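Local coordinates for protein with a SET domain within carboxy region (Cryptosporidium parvum, PDB 4LDG) that probably acts as a histone H4 lysine methyltransferase of the SET8 type, this chain being the carboxy-terminal, SET-containing part of a longer protein, at residues A[89-94]-A[132-137]; A[180-185]-A[194-199]; A[227-232]-A[249-254]; A[32-35]-A[40-43]. All coordinates share one frame; numbering follows the deposited sequence.

Interaction 1 (A[89-94]-A[132-137]); sequences RVSFGA and ILNEIH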
# COMPACT_ATOMS: atom_id res chain seq x y z
N ARG A 89 17.23 -4.89 -10.54
CA ARG A 89 18.14 -3.79 -10.89
C ARG A 89 17.34 -2.51 -11.11
O ARG A 89 17.79 -1.43 -10.72
CB ARG A 89 18.97 -4.10 -12.13
CG ARG A 89 20.03 -3.03 -12.52
CD ARG A 89 20.98 -2.78 -11.36
NE ARG A 89 21.86 -1.64 -11.53
CZ ARG A 89 21.57 -0.39 -11.21
NH1 ARG A 89 20.37 -0.03 -10.73
NH2 ARG A 89 22.50 0.54 -11.37
N VAL A 90 16.14 -2.59 -11.68
CA VAL A 90 15.38 -1.34 -11.93
C VAL A 90 14.86 -0.66 -10.68
O VAL A 90 14.33 0.44 -10.79
CB VAL A 90 14.22 -1.50 -12.96
CG1 VAL A 90 14.81 -1.81 -14.32
CG2 VAL A 90 13.20 -2.54 -12.53
N SER A 91 15.01 -1.29 -9.52
CA SER A 91 14.40 -0.78 -8.28
C SER A 91 15.28 0.21 -7.52
O SER A 91 14.85 0.80 -6.53
CB SER A 91 14.00 -1.93 -7.37
OG SER A 91 15.13 -2.61 -6.87
N PHE A 92 16.52 0.39 -7.99
CA PHE A 92 17.37 1.45 -7.47
C PHE A 92 18.13 2.06 -8.61
O PHE A 92 18.15 1.52 -9.71
CB PHE A 92 18.33 0.94 -6.41
CG PHE A 92 19.26 -0.13 -6.87
CD1 PHE A 92 20.57 0.18 -7.21
CD2 PHE A 92 18.86 -1.46 -6.93
CE1 PHE A 92 21.44 -0.80 -7.65
CE2 PHE A 92 19.75 -2.44 -7.38
CZ PHE A 92 21.04 -2.10 -7.74
N GLY A 93 18.73 3.20 -8.35
CA GLY A 93 19.46 3.94 -9.36
C GLY A 93 20.93 3.56 -9.36
O GLY A 93 21.29 2.41 -9.62
N ALA A 94 21.78 4.54 -9.08
CA ALA A 94 23.21 4.30 -9.01
C ALA A 94 23.52 3.32 -7.89
O ALA A 94 22.76 3.20 -6.92
CB ALA A 94 23.96 5.60 -8.82
N ILE A 132 7.99 -0.33 -3.89
CA ILE A 132 7.02 -0.58 -4.95
C ILE A 132 7.46 -1.75 -5.82
O ILE A 132 6.69 -2.66 -6.09
CB ILE A 132 6.79 0.66 -5.82
CG1 ILE A 132 6.01 1.69 -5.03
CG2 ILE A 132 5.97 0.28 -7.05
CD1 ILE A 132 5.92 3.04 -5.69
N LEU A 133 8.72 -1.73 -6.25
CA LEU A 133 9.20 -2.69 -7.25
C LEU A 133 9.60 -4.04 -6.67
O LEU A 133 9.55 -5.03 -7.38
CB LEU A 133 10.36 -2.08 -8.04
CG LEU A 133 9.96 -0.97 -9.00
CD1 LEU A 133 11.16 -0.23 -9.52
CD2 LEU A 133 9.15 -1.51 -10.17
N ASN A 134 9.99 -4.09 -5.40
CA ASN A 134 10.33 -5.37 -4.76
C ASN A 134 9.24 -5.88 -3.83
O ASN A 134 9.48 -6.78 -3.05
CB ASN A 134 11.66 -5.23 -4.00
CG ASN A 134 12.80 -4.91 -4.93
OD1 ASN A 134 13.16 -5.73 -5.76
ND2 ASN A 134 13.36 -3.71 -4.82
N GLU A 135 8.06 -5.27 -3.89
CA GLU A 135 6.87 -5.74 -3.16
C GLU A 135 7.04 -5.70 -1.66
O GLU A 135 6.64 -6.62 -0.97
CB GLU A 135 6.46 -7.15 -3.60
CG GLU A 135 6.20 -7.32 -5.09
CD GLU A 135 4.83 -6.83 -5.54
OE1 GLU A 135 4.03 -6.32 -4.71
OE2 GLU A 135 4.54 -6.95 -6.76
N ILE A 136 7.62 -4.63 -1.15
CA ILE A 136 7.71 -4.43 0.28
C ILE A 136 6.45 -3.66 0.70
O ILE A 136 6.06 -2.73 0.01
CB ILE A 136 8.91 -3.55 0.68
CG1 ILE A 136 10.19 -3.97 -0.01
CG2 ILE A 136 9.09 -3.55 2.20
CD1 ILE A 136 10.76 -5.25 0.50
N HIS A 137 5.83 -4.05 1.81
CA HIS A 137 4.67 -3.31 2.35
C HIS A 137 4.63 -3.36 3.85
O HIS A 137 5.30 -4.17 4.48
CB HIS A 137 3.34 -3.80 1.76
CG HIS A 137 3.26 -5.28 1.64
ND1 HIS A 137 3.33 -5.93 0.42
CD2 HIS A 137 3.15 -6.25 2.58
CE1 HIS A 137 3.27 -7.24 0.62
NE2 HIS A 137 3.16 -7.46 1.92
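S91 sets its CB and hydroxyl against L133 and N134, bringing the 3-10 turn 89-91 up to the last turn of helix 121-134. That helix finishes in a Schellman motif: E135 takes positive phi, with two bonds leading back into the turn before it. The contact divides into an apolar and a polar half. In the apolar half L133 faces S91 directly, with S91 CB 3.7 Å from L133 CB. The methyl L133 CD1 lies 3.5 Å from both S91 CA and V90 O. The V90 side chain adds a looser touch, V90 CG2 to L133 CD1 at 4.3 Å. L133 also packs on I237 and R242, so it joins the 3-10 turn to the hairpin of strands 230-237 and 240-247. In the polar half N134 carries CG beside its own backbone N (chi1 -63°), which brings the amide alongside S91. The serine oxygen is also bonded to K88 O, and the N134 amide is held at both ends, by Y130 O at its nitrogen and K88 N at its oxygen; these bonds restrict how the amide can rotate. Across the contact N134 ND2 donates to S91 OG over 2.9 Å with an N-H...O angle of 163°, the hydroxyl oxygen lying close to the amide plane.

Interaction 2 (A[180-185]-A[194-199]); sequences ELEEKY and MYYFKA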
# COMPACT_ATOMS: atom_id res chain seq x y z
N GLU A 180 -17.38 4.33 -18.79
CA GLU A 180 -18.22 3.22 -19.25
C GLU A 180 -18.16 2.06 -18.26
O GLU A 180 -19.20 1.45 -17.94
CB GLU A 180 -17.82 2.72 -20.65
CG GLU A 180 -18.24 3.65 -21.79
CD GLU A 180 -17.69 3.22 -23.15
OE1 GLU A 180 -16.80 3.92 -23.71
OE2 GLU A 180 -18.13 2.17 -23.67
N LEU A 181 -16.97 1.75 -17.77
CA LEU A 181 -16.82 0.73 -16.71
C LEU A 181 -17.63 1.07 -15.48
O LEU A 181 -18.25 0.22 -14.87
CB LEU A 181 -15.35 0.55 -16.30
CG LEU A 181 -14.56 -0.54 -17.03
CD1 LEU A 181 -13.09 -0.43 -16.68
CD2 LEU A 181 -15.08 -1.94 -16.71
N GLU A 182 -17.61 2.34 -15.12
CA GLU A 182 -18.34 2.81 -13.97
C GLU A 182 -19.82 2.54 -14.19
O GLU A 182 -20.46 1.99 -13.32
CB GLU A 182 -18.10 4.31 -13.74
CG GLU A 182 -17.96 4.66 -12.28
CD GLU A 182 -17.61 6.12 -12.06
OE1 GLU A 182 -16.80 6.67 -12.83
OE2 GLU A 182 -18.15 6.71 -11.11
N GLU A 183 -20.33 2.88 -15.36
CA GLU A 183 -21.73 2.61 -15.68
C GLU A 183 -22.09 1.13 -15.64
O GLU A 183 -23.17 0.78 -15.17
CB GLU A 183 -22.14 3.24 -17.01
CG GLU A 183 -22.34 4.75 -16.92
CD GLU A 183 -22.43 5.46 -18.27
OE1 GLU A 183 -21.47 6.19 -18.62
OE2 GLU A 183 -23.47 5.30 -18.97
N LYS A 184 -21.20 0.26 -16.10
CA LYS A 184 -21.46 -1.18 -16.10
C LYS A 184 -21.54 -1.73 -14.67
O LYS A 184 -22.44 -2.50 -14.35
CB LYS A 184 -20.40 -1.93 -16.94
CG LYS A 184 -20.38 -3.45 -16.76
CD LYS A 184 -19.52 -4.16 -17.82
CE LYS A 184 -18.02 -4.05 -17.53
NZ LYS A 184 -17.44 -5.23 -16.82
N TYR A 185 -20.60 -1.35 -13.82
CA TYR A 185 -20.66 -1.77 -12.43
C TYR A 185 -21.96 -1.30 -11.77
O TYR A 185 -22.62 -2.07 -11.10
CB TYR A 185 -19.45 -1.30 -11.62
CG TYR A 185 -18.11 -1.84 -12.10
CD1 TYR A 185 -17.94 -3.18 -12.42
CD2 TYR A 185 -17.01 -1.01 -12.21
CE1 TYR A 185 -16.73 -3.67 -12.87
CE2 TYR A 185 -15.79 -1.49 -12.63
CZ TYR A 185 -15.66 -2.82 -12.96
OH TYR A 185 -14.43 -3.28 -13.39
N MET A 194 -12.82 2.19 -7.77
CA MET A 194 -12.07 2.89 -8.80
C MET A 194 -11.51 4.14 -8.19
O MET A 194 -12.15 4.81 -7.37
CB MET A 194 -12.95 3.23 -10.00
CG MET A 194 -13.53 2.02 -10.70
SD MET A 194 -14.51 2.36 -12.18
CE MET A 194 -13.31 2.99 -13.32
N TYR A 195 -10.29 4.47 -8.61
CA TYR A 195 -9.61 5.63 -8.09
C TYR A 195 -9.12 6.50 -9.25
O TYR A 195 -8.11 6.19 -9.91
CB TYR A 195 -8.46 5.19 -7.20
CG TYR A 195 -7.91 6.30 -6.38
CD1 TYR A 195 -8.19 6.38 -5.04
CD2 TYR A 195 -7.16 7.31 -6.94
CE1 TYR A 195 -7.72 7.43 -4.28
CE2 TYR A 195 -6.68 8.35 -6.19
CZ TYR A 195 -6.97 8.42 -4.86
OH TYR A 195 -6.50 9.46 -4.08
N TYR A 196 -9.84 7.59 -9.48
CA TYR A 196 -9.44 8.66 -10.42
C TYR A 196 -8.45 9.59 -9.74
O TYR A 196 -8.70 10.02 -8.62
CB TYR A 196 -10.64 9.51 -10.88
CG TYR A 196 -11.67 8.76 -11.74
CD1 TYR A 196 -11.48 8.56 -13.11
CD2 TYR A 196 -12.82 8.23 -11.17
CE1 TYR A 196 -12.39 7.86 -13.88
CE2 TYR A 196 -13.76 7.55 -11.96
CZ TYR A 196 -13.53 7.37 -13.31
OH TYR A 196 -14.46 6.69 -14.10
N PHE A 197 -7.37 9.92 -10.46
CA PHE A 197 -6.34 10.86 -10.03
C PHE A 197 -5.62 11.49 -11.23
O PHE A 197 -5.72 11.02 -12.38
CB PHE A 197 -5.27 10.20 -9.12
CG PHE A 197 -4.48 9.09 -9.78
CD1 PHE A 197 -3.17 9.30 -10.20
CD2 PHE A 197 -5.04 7.84 -9.97
CE1 PHE A 197 -2.44 8.29 -10.79
CE2 PHE A 197 -4.33 6.82 -10.58
CZ PHE A 197 -3.02 7.05 -10.99
N LYS A 198 -4.92 12.58 -10.95
CA LYS A 198 -4.08 13.26 -11.93
C LYS A 198 -2.62 13.12 -11.50
O LYS A 198 -2.27 13.37 -10.34
CB LYS A 198 -4.46 14.74 -12.00
CG LYS A 198 -3.84 15.50 -13.16
CD LYS A 198 -4.18 16.99 -13.11
CE LYS A 198 -4.43 17.60 -14.49
NZ LYS A 198 -5.78 17.25 -15.04
N ALA A 199 -1.76 12.68 -12.43
CA ALA A 199 -0.30 12.68 -12.21
C ALA A 199 0.43 12.98 -13.52
O ALA A 199 0.01 12.51 -14.58
CB ALA A 199 0.16 11.32 -11.68
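M194, on the edge strand 194-199, packs against helix 180-185, touching L181, E182 and Y185, while Y196 reaches past it to E182. Helix and strand run roughly antiparallel with their axes 11.2 Å apart, so side chains bridge the gap. The methionine is extended as far as SD and then bends (chi3 67°), which turns the methyl toward L181, with M194 CE 4.4 Å from L181 CB. Its sulfur sits at the edge of the Y185 ring, in line with the ring plane and 4.1 Å from Y185 CE2, a Met-aromatic contact; on another side E182 CG lies 4.1 Å from M194 SD. The Y185 hydroxyl itself goes to D207 on the neighbouring strand. E182 has an unusual first torsion (chi1 -140°) and is straight beyond CG, and this carries its carboxylate over to the far end of the Y196 ring. There Y196 OH donates to E182 OE1 at 2.7 Å, approaching nearly head-on to the C-O bond, with ring and carboxylate planes 45° apart. K179 makes a cation-pi contact with the same tyrosine. Both segments belong to the SET domain and are consistent with its variable insert region. The chemistry implies a partly exposed contact with a polar rim: a short phenol-carboxylate bond, where the tyrosine would soften the glutamate's negative charge, beside a sulfur in van der Waals contact with a ring edge.

Interaction 3 (A[227-232]-A[249-254]); sequences NPNIIT and RDIICG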
# COMPACT_ATOMS: atom_id res chain seq x y z
N ASN A 227 -10.65 11.73 10.34
CA ASN A 227 -9.56 11.01 11.02
C ASN A 227 -8.69 10.12 10.14
O ASN A 227 -8.30 9.03 10.56
CB ASN A 227 -10.18 10.17 12.13
CG ASN A 227 -10.88 11.01 13.15
OD1 ASN A 227 -10.25 11.87 13.77
ND2 ASN A 227 -12.18 10.79 13.33
N PRO A 228 -8.34 10.60 8.94
CA PRO A 228 -7.51 9.72 8.11
C PRO A 228 -6.14 9.57 8.72
O PRO A 228 -5.67 10.50 9.41
CB PRO A 228 -7.43 10.45 6.78
CG PRO A 228 -7.59 11.88 7.14
CD PRO A 228 -8.45 11.95 8.37
N ASN A 229 -5.52 8.43 8.47
CA ASN A 229 -4.15 8.26 8.95
C ASN A 229 -3.14 7.90 7.87
O ASN A 229 -1.98 7.70 8.20
CB ASN A 229 -4.08 7.29 10.10
CG ASN A 229 -4.65 5.94 9.77
OD1 ASN A 229 -4.84 5.58 8.62
ND2 ASN A 229 -4.91 5.17 10.81
N ILE A 230 -3.60 7.85 6.61
CA ILE A 230 -2.73 7.69 5.47
C ILE A 230 -3.10 8.67 4.37
O ILE A 230 -4.19 9.22 4.39
CB ILE A 230 -2.76 6.28 4.91
CG1 ILE A 230 -4.15 5.94 4.37
CG2 ILE A 230 -2.38 5.28 5.99
CD1 ILE A 230 -4.22 4.52 3.83
N ILE A 231 -2.15 8.92 3.48
CA ILE A 231 -2.32 9.76 2.31
C ILE A 231 -1.69 9.07 1.09
O ILE A 231 -0.93 8.13 1.24
CB ILE A 231 -1.63 11.12 2.46
CG1 ILE A 231 -0.14 10.96 2.78
CG2 ILE A 231 -2.29 11.93 3.56
CD1 ILE A 231 0.62 12.29 2.74
N THR A 232 -1.98 9.56 -0.10
CA THR A 232 -1.44 8.96 -1.31
C THR A 232 -0.28 9.75 -1.90
O THR A 232 -0.09 10.94 -1.64
CB THR A 232 -2.53 8.80 -2.38
OG1 THR A 232 -3.25 10.02 -2.49
CG2 THR A 232 -3.47 7.68 -2.00
N ARG A 249 1.36 9.47 10.22
CA ARG A 249 1.88 9.47 11.56
C ARG A 249 2.09 8.02 11.97
O ARG A 249 1.77 7.11 11.22
CB ARG A 249 0.86 10.14 12.49
CG ARG A 249 -0.53 9.55 12.38
CD ARG A 249 -1.35 9.82 13.63
NE ARG A 249 -2.72 9.33 13.50
CZ ARG A 249 -3.15 8.09 13.78
NH1 ARG A 249 -2.33 7.15 14.24
NH2 ARG A 249 -4.43 7.80 13.62
N ASP A 250 2.63 7.82 13.15
CA ASP A 250 2.70 6.48 13.71
C ASP A 250 1.30 5.93 13.83
O ASP A 250 0.45 6.56 14.43
CB ASP A 250 3.40 6.53 15.08
CG ASP A 250 4.92 6.80 14.97
OD1 ASP A 250 5.44 7.06 13.86
OD2 ASP A 250 5.61 6.74 16.01
N ILE A 251 1.06 4.79 13.21
CA ILE A 251 -0.18 4.05 13.32
C ILE A 251 0.15 2.83 14.20
O ILE A 251 1.05 2.05 13.86
CB ILE A 251 -0.64 3.58 11.93
CG1 ILE A 251 -0.89 4.77 11.01
CG2 ILE A 251 -1.91 2.74 12.02
CD1 ILE A 251 -1.26 4.36 9.61
N ILE A 252 -0.54 2.68 15.33
CA ILE A 252 -0.23 1.57 16.21
C ILE A 252 -0.90 0.29 15.76
O ILE A 252 -1.85 0.29 14.97
CB ILE A 252 -0.53 1.83 17.71
CG1 ILE A 252 -2.03 1.92 17.98
CG2 ILE A 252 0.21 3.08 18.18
CD1 ILE A 252 -2.37 2.05 19.44
N CYS A 253 -0.33 -0.79 16.25
CA CYS A 253 -0.81 -2.14 16.05
C CYS A 253 -2.29 -2.24 16.43
O CYS A 253 -2.69 -1.74 17.48
CB CYS A 253 0.04 -3.07 16.92
SG CYS A 253 -0.45 -4.80 16.88
N GLY A 254 -3.09 -2.86 15.56
CA GLY A 254 -4.53 -2.98 15.77
C GLY A 254 -5.38 -1.83 15.22
O GLY A 254 -6.57 -1.98 15.00
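N229 is approached by two side chains, R249 from one side and I251 from another, and no hydrogen bond crosses between 227-232 and 249-254. The face contact is made by R249: N229 CB lies over one face of the guanidinium, towards its rim, 3.6 Å from R249 NH2, with amide and guanidinium planes 71° apart. The same arginine donates from NH1 to D250 O at 2.8 Å and forms a salt bridge with E255, which together hold the flat group in position. Van der Waals contacts centre on I251 CD1, 3.7 Å from both N229 CG and N229 O; the purely apolar one is to I230 CG2, 3.9 Å from I251 CD1. N229 ends the sequence NHSRKNPN, the SET-family motif that leads into strand 230-237, and the loop 249-254 runs into the second such motif, GEELLFDYG; in SET domains these two parts meet in the pseudoknot-like core. Polar bonds beyond the two segments fit that topology. The N229 amide oxygen accepts from L258 N and its nitrogen donates to E256 O, fixing its rotation. N229 CG occupies the staggered site flanked by N and carbonyl carbon (chi1 57°), which turns the amide toward I251 and on to the backbone of E256 and L258.

Interaction 4 (A[32-35]-A[40-43]); sequences PYFE and EYFT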
# COMPACT_ATOMS: atom_id res chain seq x y z
N PRO A 32 9.43 -13.59 13.84
CA PRO A 32 10.79 -13.68 14.38
C PRO A 32 11.52 -12.32 14.38
O PRO A 32 12.26 -12.01 15.32
CB PRO A 32 11.49 -14.66 13.43
CG PRO A 32 10.39 -15.41 12.76
CD PRO A 32 9.29 -14.40 12.62
N TYR A 33 11.31 -11.53 13.32
CA TYR A 33 11.88 -10.18 13.27
C TYR A 33 11.22 -9.25 14.28
O TYR A 33 11.91 -8.49 14.95
CB TYR A 33 11.81 -9.60 11.84
CG TYR A 33 12.09 -8.11 11.78
CD1 TYR A 33 13.37 -7.62 11.59
CD2 TYR A 33 11.05 -7.20 11.95
CE1 TYR A 33 13.62 -6.26 11.56
CE2 TYR A 33 11.29 -5.84 11.92
CZ TYR A 33 12.57 -5.37 11.72
OH TYR A 33 12.79 -4.01 11.70
N PHE A 34 9.89 -9.29 14.42
CA PHE A 34 9.21 -8.47 15.45
C PHE A 34 9.69 -8.82 16.86
O PHE A 34 9.94 -7.94 17.69
CB PHE A 34 7.67 -8.59 15.37
CG PHE A 34 7.07 -8.08 14.07
CD1 PHE A 34 7.54 -6.91 13.47
CD2 PHE A 34 6.02 -8.75 13.46
CE1 PHE A 34 7.00 -6.46 12.27
CE2 PHE A 34 5.48 -8.30 12.27
CZ PHE A 34 5.96 -7.15 11.67
N GLU A 35 9.83 -10.11 17.13
CA GLU A 35 10.23 -10.56 18.47
C GLU A 35 11.66 -10.17 18.78
O GLU A 35 11.92 -9.61 19.84
CB GLU A 35 9.99 -12.05 18.65
CG GLU A 35 8.57 -12.34 19.11
CD GLU A 35 8.24 -13.82 19.22
OE1 GLU A 35 9.12 -14.67 18.92
OE2 GLU A 35 7.09 -14.12 19.61
N GLU A 40 5.71 -4.75 18.98
CA GLU A 40 4.36 -5.31 19.15
C GLU A 40 3.71 -5.65 17.78
O GLU A 40 3.70 -4.82 16.86
CB GLU A 40 3.46 -4.33 19.91
CG GLU A 40 2.31 -5.03 20.64
CD GLU A 40 1.15 -4.12 21.04
OE1 GLU A 40 0.24 -4.63 21.73
OE2 GLU A 40 1.10 -2.92 20.66
N TYR A 41 3.18 -6.87 17.68
CA TYR A 41 2.41 -7.31 16.51
C TYR A 41 1.03 -7.81 16.96
O TYR A 41 0.84 -8.07 18.15
CB TYR A 41 3.16 -8.38 15.75
CG TYR A 41 3.54 -9.59 16.58
CD1 TYR A 41 2.75 -10.74 16.59
CD2 TYR A 41 4.71 -9.61 17.34
CE1 TYR A 41 3.10 -11.85 17.35
CE2 TYR A 41 5.07 -10.72 18.10
CZ TYR A 41 4.25 -11.83 18.10
OH TYR A 41 4.61 -12.93 18.84
N PHE A 42 0.08 -7.95 16.04
CA PHE A 42 -1.30 -8.31 16.38
C PHE A 42 -1.42 -9.78 16.76
O PHE A 42 -0.71 -10.61 16.23
CB PHE A 42 -2.22 -8.01 15.19
CG PHE A 42 -3.68 -7.92 15.53
CD1 PHE A 42 -4.20 -6.78 16.14
CD2 PHE A 42 -4.55 -8.96 15.22
CE1 PHE A 42 -5.55 -6.69 16.45
CE2 PHE A 42 -5.90 -8.88 15.54
CZ PHE A 42 -6.40 -7.74 16.14
N THR A 43 -2.32 -10.09 17.69
CA THR A 43 -2.59 -11.47 18.11
C THR A 43 -4.08 -11.72 18.27
O THR A 43 -4.71 -11.13 19.14
CB THR A 43 -1.87 -11.81 19.43
OG1 THR A 43 -2.04 -10.73 20.36
CG2 THR A 43 -0.39 -12.03 19.21
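Y41 lies slantwise against F34 and ends at E35, so one tyrosine spans two consecutive residues near the end of helix 15-36. The two aromatic side chains meet near their roots and do not stack: F34 CD2 is 3.7 Å from Y41 CB, and in return Y41 CD2 is 3.7 Å from F34 CB, each ring's CD2 set against the other's CB. Y41 places CG between its backbone N and carbonyl carbon (chi1 56°), which folds the ring back over the helix instead of along the loop. The ring then continues past E35, where Y41 CE2 comes 4.0 Å from E35 CG. E35 leaves the helix with its chain extended and its carboxylate turned 55° from the ring plane. Y41 OH donates to E35 OE2 at 2.9 Å, coming in on the anti side and 32° out of the carboxylate plane, an off-axis bond at the exposed end of the contact. Y41 also touches I31 and L27, about one and two turns earlier on the helix, while F34 packs against S156. The next residue of the loop, F42, pairs its backbone with G155. The arrangement is that of a chain reversal after a helix, the following loop folding back so that an aromatic residue covers the helix's last turns, here the N-terminal helix that flanks the SET fold.

Overall arrangement
Following the chain, interaction 4 comes first, closing a tight reversal at the end of helix 15-36. After the unmodelled 45-82, interaction 1 closes a loop that takes in helices 98-104 and 121-134. Interaction 2 closes the short connection between helix 175-187 and strand 194-199, and interaction 3 spans the hairpin of strands 230-237 and 240-247. All four run in series, none nesting or crossing. Their neighbourhoods still meet in space: C253 of interaction 3 lies against F42 of interaction 4, bringing the loop that follows the N-terminal helix against the SET domain, and Y195 of interaction 2 packs on T232 of interaction 3. Interactions 2 and 4 lie about 38 Å apart, centre to centre.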